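Pectinesterase 1 (Solanum lycopersicum, PDB 1XG2) removes methyl esters from cell-wall pectin as the catalytic pectinesterase domain of a longer precursor, releasing methanol, and is held here by its inhibitor protein. Local coordinates at residues G194-F199 with V230-Y235; G220-E225 with L257-F262. All blocks are in the same frame, centred on the assembly; numbering follows the deposited sequence.

Interaction 1 of 2, residues G194-F199 with V230-Y235; sequences GTSIQF and VVMESY
The phenyl ring of Phe199 is covered on one face by its own neighbour, with Gln198 CG 3.5 Å above the plane and over the ring centre, while Glu233 meets it obliquely, its CB 3.5 Å from Phe199 CE2. The Phe199 and Glu233 side chains run side by side in the same direction, with ring and carboxylate planes 51° apart. Both residues end successive rungs of a right-handed parallel beta-helix, where the chain takes up positive phi to leave the sheet.

Before that turn, strands 194-198 and 228-232 lie parallel and in register, Ser196 beside Val230, Ile197 beside Val231 and Gln198 beside Met232. The ladder is regular: Val230 N gives its hydrogen to Thr195 O at 3.0 Å, Ile197 N to Val230 O at 2.9 Å, and Met232 N to Ile197 O at 2.8 Å, this last nearly straight at 174°. Ile197 and Val231 face the interior, CD1 and CG2 4.1 Å apart; beta-branched residues suit such extended backbone. Ile197 also touches Thr182 and Val231 touches Ile202, residues of the other two sheets.

The opposite face carries Ser196, Gln198, Val230 and Met232 beneath the C-terminal part of the chain. Met232 has CG in the crowded position between backbone N and carbonyl carbon (chi1 59°) and an extended chain beyond, which brings CE beside Ser196 OG and Gln198 NE2. These polar ends are buried but satisfied: Ser196 OG bonds to Phe292 O, the Gln198 amide to Gln164 and Gly314 O.

Where the strands end, Met232 O takes two donors, Phe199 N at 3.3 Å in the carbonyl plane and Ser234 OG at 2.9 Å from above that plane.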
loop_
_atom_site.group_PDB
_atom_site.type_symbol
_atom_site.label_atom_id
_atom_site.label_comp_id
_atom_site.label_asym_id
_atom_site.label_seq_id
_atom_site.Cartn_x
_atom_site.Cartn_y
_atom_site.Cartn_z
ATOM N N GLY A 194 -7.392 0.989 -3.599
ATOM C CA GLY A 194 -7.968 -0.337 -3.563
ATOM C C GLY A 194 -7.059 -1.350 -4.209
ATOM O O GLY A 194 -6.083 -1.005 -4.858
ATOM N N THR A 195 -7.406 -2.618 -4.044
ATOM C CA THR A 195 -6.620 -3.713 -4.584
ATOM C C THR A 195 -7.402 -4.412 -5.681
ATOM O O THR A 195 -8.522 -4.844 -5.487
ATOM C CB THR A 195 -6.287 -4.698 -3.473
ATOM O OG1 THR A 195 -5.321 -4.115 -2.589
ATOM C CG2 THR A 195 -5.627 -5.959 -4.021
ATOM N N SER A 196 -6.767 -4.562 -6.828
ATOM C CA SER A 196 -7.375 -5.227 -7.966
ATOM C C SER A 196 -6.475 -6.394 -8.355
ATOM O O SER A 196 -5.277 -6.223 -8.532
ATOM C CB SER A 196 -7.500 -4.246 -9.126
ATOM O OG SER A 196 -7.904 -4.904 -10.313
ATOM N N ILE A 197 -7.062 -7.580 -8.466
ATOM C CA ILE A 197 -6.346 -8.790 -8.823
ATOM C C ILE A 197 -6.969 -9.289 -10.130
ATOM O O ILE A 197 -8.157 -9.595 -10.166
ATOM C CB ILE A 197 -6.500 -9.829 -7.694
ATOM C CG1 ILE A 197 -5.713 -9.382 -6.459
ATOM C CG2 ILE A 197 -6.045 -11.248 -8.129
ATOM C CD1 ILE A 197 -6.186 -10.065 -5.181
ATOM N N GLN A 198 -6.160 -9.370 -11.175
ATOM C CA GLN A 198 -6.638 -9.605 -12.540
ATOM C C GLN A 198 -5.757 -10.592 -13.282
ATOM O O GLN A 198 -4.549 -10.433 -13.307
ATOM C CB GLN A 198 -6.628 -8.273 -13.301
ATOM C CG GLN A 198 -7.385 -8.285 -14.604
ATOM C CD GLN A 198 -7.245 -6.972 -15.374
ATOM O OE1 GLN A 198 -6.246 -6.258 -15.224
ATOM N NE2 GLN A 198 -8.238 -6.669 -16.213
ATOM N N PHE A 199 -6.363 -11.593 -13.917
ATOM C CA PHE A 199 -5.619 -12.625 -14.656
ATOM C C PHE A 199 -4.577 -13.323 -13.780
ATOM O O PHE A 199 -3.508 -13.693 -14.253
ATOM C CB PHE A 199 -4.910 -12.060 -15.889
ATOM C CG PHE A 199 -5.723 -11.085 -16.678
ATOM C CD1 PHE A 199 -5.157 -9.894 -17.102
ATOM C CD2 PHE A 199 -7.032 -11.361 -17.032
ATOM C CE1 PHE A 199 -5.895 -8.980 -17.838
ATOM C CE2 PHE A 199 -7.778 -10.447 -17.770
ATOM C CZ PHE A 199 -7.201 -9.260 -18.179
ATOM N N VAL A 230 -11.205 -6.128 -5.569
ATOM C CA VAL A 230 -11.878 -6.833 -6.644
ATOM C C VAL A 230 -10.956 -7.875 -7.220
ATOM O O VAL A 230 -9.761 -7.628 -7.445
ATOM C CB VAL A 230 -12.340 -5.888 -7.755
ATOM C CG1 VAL A 230 -12.873 -6.669 -8.943
ATOM C CG2 VAL A 230 -13.395 -4.960 -7.226
ATOM N N VAL A 231 -11.520 -9.057 -7.433
ATOM C CA VAL A 231 -10.798 -10.171 -8.007
ATOM C C VAL A 231 -11.513 -10.499 -9.315
ATOM O O VAL A 231 -12.688 -10.841 -9.291
ATOM C CB VAL A 231 -10.828 -11.395 -7.088
ATOM C CG1 VAL A 231 -10.149 -12.582 -7.776
ATOM C CG2 VAL A 231 -10.168 -11.079 -5.739
ATOM N N MET A 232 -10.826 -10.364 -10.443
ATOM C CA MET A 232 -11.476 -10.573 -11.741
ATOM C C MET A 232 -10.650 -11.317 -12.774
ATOM O O MET A 232 -9.425 -11.280 -12.763
ATOM C CB MET A 232 -11.984 -9.241 -12.302
ATOM C CG MET A 232 -10.983 -8.177 -12.530
ATOM S SD MET A 232 -11.806 -6.544 -12.789
ATOM C CE MET A 232 -10.376 -5.618 -13.188
ATOM N N GLU A 233 -11.350 -12.019 -13.667
ATOM C CA GLU A 233 -10.733 -12.809 -14.711
ATOM C C GLU A 233 -9.577 -13.654 -14.197
ATOM O O GLU A 233 -8.549 -13.790 -14.857
ATOM C CB GLU A 233 -10.285 -11.912 -15.871
ATOM C CG GLU A 233 -11.444 -11.268 -16.621
ATOM C CD GLU A 233 -12.126 -12.198 -17.642
ATOM O OE1 GLU A 233 -11.665 -13.353 -17.874
ATOM O OE2 GLU A 233 -13.149 -11.761 -18.222
ATOM N N SER A 234 -9.764 -14.229 -13.018
ATOM C CA SER A 234 -8.722 -14.997 -12.353
ATOM C C SER A 234 -9.172 -16.428 -12.086
ATOM O O SER A 234 -10.373 -16.731 -12.039
ATOM C CB SER A 234 -8.333 -14.337 -11.025
ATOM O OG SER A 234 -7.736 -13.068 -11.223
ATOM N N TYR A 235 -8.183 -17.299 -11.931
ATOM C CA TYR A 235 -8.408 -18.675 -11.537
ATOM C C TYR A 235 -8.370 -18.747 -10.029
ATOM O O TYR A 235 -7.408 -18.300 -9.405
ATOM C CB TYR A 235 -7.350 -19.591 -12.138
ATOM C CG TYR A 235 -7.437 -21.025 -11.650
ATOM C CD1 TYR A 235 -8.144 -21.985 -12.380
ATOM C CD2 TYR A 235 -6.806 -21.430 -10.468
ATOM C CE1 TYR A 235 -8.234 -23.305 -11.938
ATOM C CE2 TYR A 235 -6.895 -22.754 -10.018
ATOM C CZ TYR A 235 -7.600 -23.681 -10.770
ATOM O OH TYR A 235 -7.694 -24.983 -10.343
#

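Interaction 2 of 2, residues G220-E225 with L257-F262; sequences GRPWKE and LYYGEF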
loop_
_atom_site.group_PDB
_atom_site.type_symbol
_atom_site.label_atom_id
_atom_site.label_comp_id
_atom_site.label_asym_id
_atom_site.label_seq_id
_atom_site.Cartn_x
_atom_site.Cartn_y
_atom_site.Cartn_z
ATOM N N GLY A 220 -10.408 -12.129 1.139
ATOM C CA GLY A 220 -10.074 -10.991 1.968
ATOM C C GLY A 220 -10.955 -10.820 3.188
ATOM O O GLY A 220 -11.974 -11.506 3.343
ATOM N N ARG A 221 -10.520 -9.920 4.063
ATOM C CA ARG A 221 -11.307 -9.432 5.181
ATOM C C ARG A 221 -11.059 -7.924 5.327
ATOM O O ARG A 221 -9.984 -7.433 4.967
ATOM C CB ARG A 221 -10.976 -10.191 6.475
ATOM C CG ARG A 221 -9.519 -10.166 6.916
ATOM C CD ARG A 221 -9.281 -10.921 8.214
ATOM N NE ARG A 221 -7.938 -10.742 8.734
ATOM C CZ ARG A 221 -7.590 -10.973 9.998
ATOM N NH1 ARG A 221 -8.480 -11.408 10.896
ATOM N NH2 ARG A 221 -6.349 -10.753 10.379
ATOM N N PRO A 222 -12.079 -7.186 5.772
ATOM C CA PRO A 222 -12.014 -5.715 5.825
ATOM C C PRO A 222 -11.279 -5.127 7.017
ATOM O O PRO A 222 -11.871 -4.828 8.051
ATOM C CB PRO A 222 -13.491 -5.310 5.803
ATOM C CG PRO A 222 -14.202 -6.466 6.473
ATOM C CD PRO A 222 -13.417 -7.696 6.123
ATOM N N TRP A 223 -9.973 -4.947 6.848
ATOM C CA TRP A 223 -9.116 -4.349 7.867
ATOM C C TRP A 223 -9.671 -2.981 8.234
ATOM O O TRP A 223 -9.719 -2.620 9.420
ATOM C CB TRP A 223 -7.680 -4.234 7.331
ATOM C CG TRP A 223 -6.655 -3.598 8.225
ATOM C CD1 TRP A 223 -6.699 -3.475 9.578
ATOM C CD2 TRP A 223 -5.404 -3.015 7.813
ATOM N NE1 TRP A 223 -5.570 -2.842 10.032
ATOM C CE2 TRP A 223 -4.752 -2.555 8.968
ATOM C CE3 TRP A 223 -4.780 -2.828 6.578
ATOM C CZ2 TRP A 223 -3.509 -1.915 8.930
ATOM C CZ3 TRP A 223 -3.546 -2.195 6.534
ATOM C CH2 TRP A 223 -2.918 -1.747 7.700
ATOM N N LYS A 224 -10.110 -2.233 7.222
ATOM C CA LYS A 224 -10.660 -0.895 7.448
ATOM C C LYS A 224 -12.034 -0.752 6.840
ATOM O O LYS A 224 -12.469 -1.590 6.050
ATOM C CB LYS A 224 -9.710 0.189 6.929
ATOM C CG LYS A 224 -8.321 0.137 7.558
ATOM C CD LYS A 224 -8.364 0.593 9.025
ATOM C CE LYS A 224 -7.080 0.300 9.754
ATOM N NZ LYS A 224 -6.134 1.421 9.639
ATOM N N GLU A 225 -12.710 0.330 7.216
ATOM C CA GLU A 225 -14.156 0.451 7.054
ATOM C C GLU A 225 -14.607 0.482 5.592
ATOM O O GLU A 225 -15.677 -0.048 5.246
ATOM C CB GLU A 225 -14.631 1.711 7.779
ATOM C CG GLU A 225 -16.126 1.773 8.025
ATOM C CD GLU A 225 -16.554 3.061 8.737
ATOM O OE1 GLU A 225 -17.770 3.263 8.918
ATOM O OE2 GLU A 225 -15.671 3.864 9.114
ATOM N N LEU A 257 -17.668 -1.600 2.919
ATOM C CA LEU A 257 -16.653 -2.200 2.060
ATOM C C LEU A 257 -17.236 -2.395 0.656
ATOM O O LEU A 257 -18.464 -2.386 0.461
ATOM C CB LEU A 257 -16.139 -3.530 2.658
ATOM C CG LEU A 257 -17.140 -4.695 2.795
ATOM C CD1 LEU A 257 -17.328 -5.426 1.484
ATOM C CD2 LEU A 257 -16.681 -5.659 3.870
ATOM N N TYR A 258 -16.355 -2.555 -0.326
ATOM C CA TYR A 258 -16.735 -2.948 -1.674
ATOM C C TYR A 258 -15.815 -4.077 -2.114
ATOM O O TYR A 258 -14.645 -3.839 -2.450
ATOM C CB TYR A 258 -16.618 -1.784 -2.665
ATOM C CG TYR A 258 -17.112 -2.141 -4.053
ATOM C CD1 TYR A 258 -16.265 -2.737 -4.995
ATOM C CD2 TYR A 258 -18.420 -1.876 -4.431
ATOM C CE1 TYR A 258 -16.720 -3.068 -6.273
ATOM C CE2 TYR A 258 -18.885 -2.203 -5.714
ATOM C CZ TYR A 258 -18.030 -2.793 -6.622
ATOM O OH TYR A 258 -18.484 -3.125 -7.877
ATOM N N TYR A 259 -16.352 -5.291 -2.097
ATOM C CA TYR A 259 -15.664 -6.477 -2.554
ATOM C C TYR A 259 -16.400 -7.007 -3.772
ATOM O O TYR A 259 -17.606 -7.245 -3.720
ATOM C CB TYR A 259 -15.622 -7.533 -1.444
ATOM C CG TYR A 259 -14.635 -7.264 -0.323
ATOM C CD1 TYR A 259 -13.684 -6.248 -0.411
ATOM C CD2 TYR A 259 -14.666 -8.028 0.843
ATOM C CE1 TYR A 259 -12.797 -6.007 0.620
ATOM C CE2 TYR A 259 -13.760 -7.817 1.876
ATOM C CZ TYR A 259 -12.832 -6.799 1.764
ATOM O OH TYR A 259 -11.955 -6.582 2.785
ATOM N N GLY A 260 -15.683 -7.187 -4.868
ATOM C CA GLY A 260 -16.292 -7.621 -6.108
ATOM C C GLY A 260 -15.574 -8.784 -6.731
ATOM O O GLY A 260 -14.362 -8.926 -6.573
ATOM N N GLU A 261 -16.337 -9.618 -7.435
ATOM C CA GLU A 261 -15.802 -10.670 -8.280
ATOM C C GLU A 261 -16.431 -10.592 -9.673
ATOM O O GLU A 261 -17.653 -10.474 -9.794
ATOM C CB GLU A 261 -16.053 -12.041 -7.658
ATOM C CG GLU A 261 -15.214 -12.300 -6.414
ATOM C CD GLU A 261 -15.596 -13.588 -5.705
ATOM O OE1 GLU A 261 -15.205 -14.664 -6.193
ATOM O OE2 GLU A 261 -16.282 -13.524 -4.659
ATOM N N PHE A 262 -15.589 -10.650 -10.701
ATOM C CA PHE A 262 -15.998 -10.521 -12.102
ATOM C C PHE A 262 -15.320 -11.589 -12.940
ATOM O O PHE A 262 -14.106 -11.588 -13.092
ATOM C CB PHE A 262 -15.608 -9.132 -12.632
ATOM C CG PHE A 262 -15.871 -8.905 -14.102
ATOM C CD1 PHE A 262 -17.163 -8.725 -14.575
ATOM C CD2 PHE A 262 -14.823 -8.820 -15.005
ATOM C CE1 PHE A 262 -17.403 -8.485 -15.929
ATOM C CE2 PHE A 262 -15.047 -8.573 -16.353
ATOM C CZ PHE A 262 -16.345 -8.403 -16.817
#
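Tyr259, Leu257 and Pro222 carry this contact. The Tyr259 side chain, with CG anti to its carbonyl carbon (chi1 -75°), reaches across to the Arg221-Pro222 peptide, which lies at the ring's edge near its plane. Its OH is 3.0 Å from Pro222 N, a tertiary nitrogen with no hydrogen to share, so that approach is packing; the hydroxyl is hydrogen-bonded to Ser227 OG. Leu257 bends back over the phenol, placing CD1 3.7 Å above one face of the Tyr259 ring, offset toward the rim, and turns its other methyl, CD2, to Pro222 CG at 3.7 Å. The Pro222 and Tyr259 side chains cross at about a right angle, Pro222 CB lying 3.6 Å from Tyr259 OH.

In the parallel beta-helix, Tyr259 is an inward-facing residue of strand 258-262, stacked on Trp245, whereas 220-225 is the loop that follows strand 217-220 and carries Arg221 and Trp223, probable substrate-binding residues. Pro222, its phi restricted by the ring, suits the centre of an inverse gamma turn, spanned by a weak bond from Trp223 N to Arg221 O. Arg221 sets off away from 257-262, and its NE forms a salt bridge with OD1 of Asp153, the predicted nucleophile.

In the fold
Along the chain the segments alternate: 194-199, 220-225, 230-235, then 257-262, so each contact joins parts of successive coils of the beta-helix. The centres of interactions 1 and 2 are 12 Å apart, and strands 194-198, 228-232 and 258-262 are consecutive in one parallel sheet; Val231 N probably hydrogen-bonds to Gly260 O, and Glu233 N to Phe262 O. Interaction 1 lies within that wall, whereas interaction 2 joins its next strand to the loop after strand 217-220. That loop holds Arg221 and Trp223, substrate-binding by similarity, and Lys224, which forms a salt bridge with Asp117 of the inhibitor chain, so interaction 2 joins the wall to the loop that faces the inhibitor and probably the substrate.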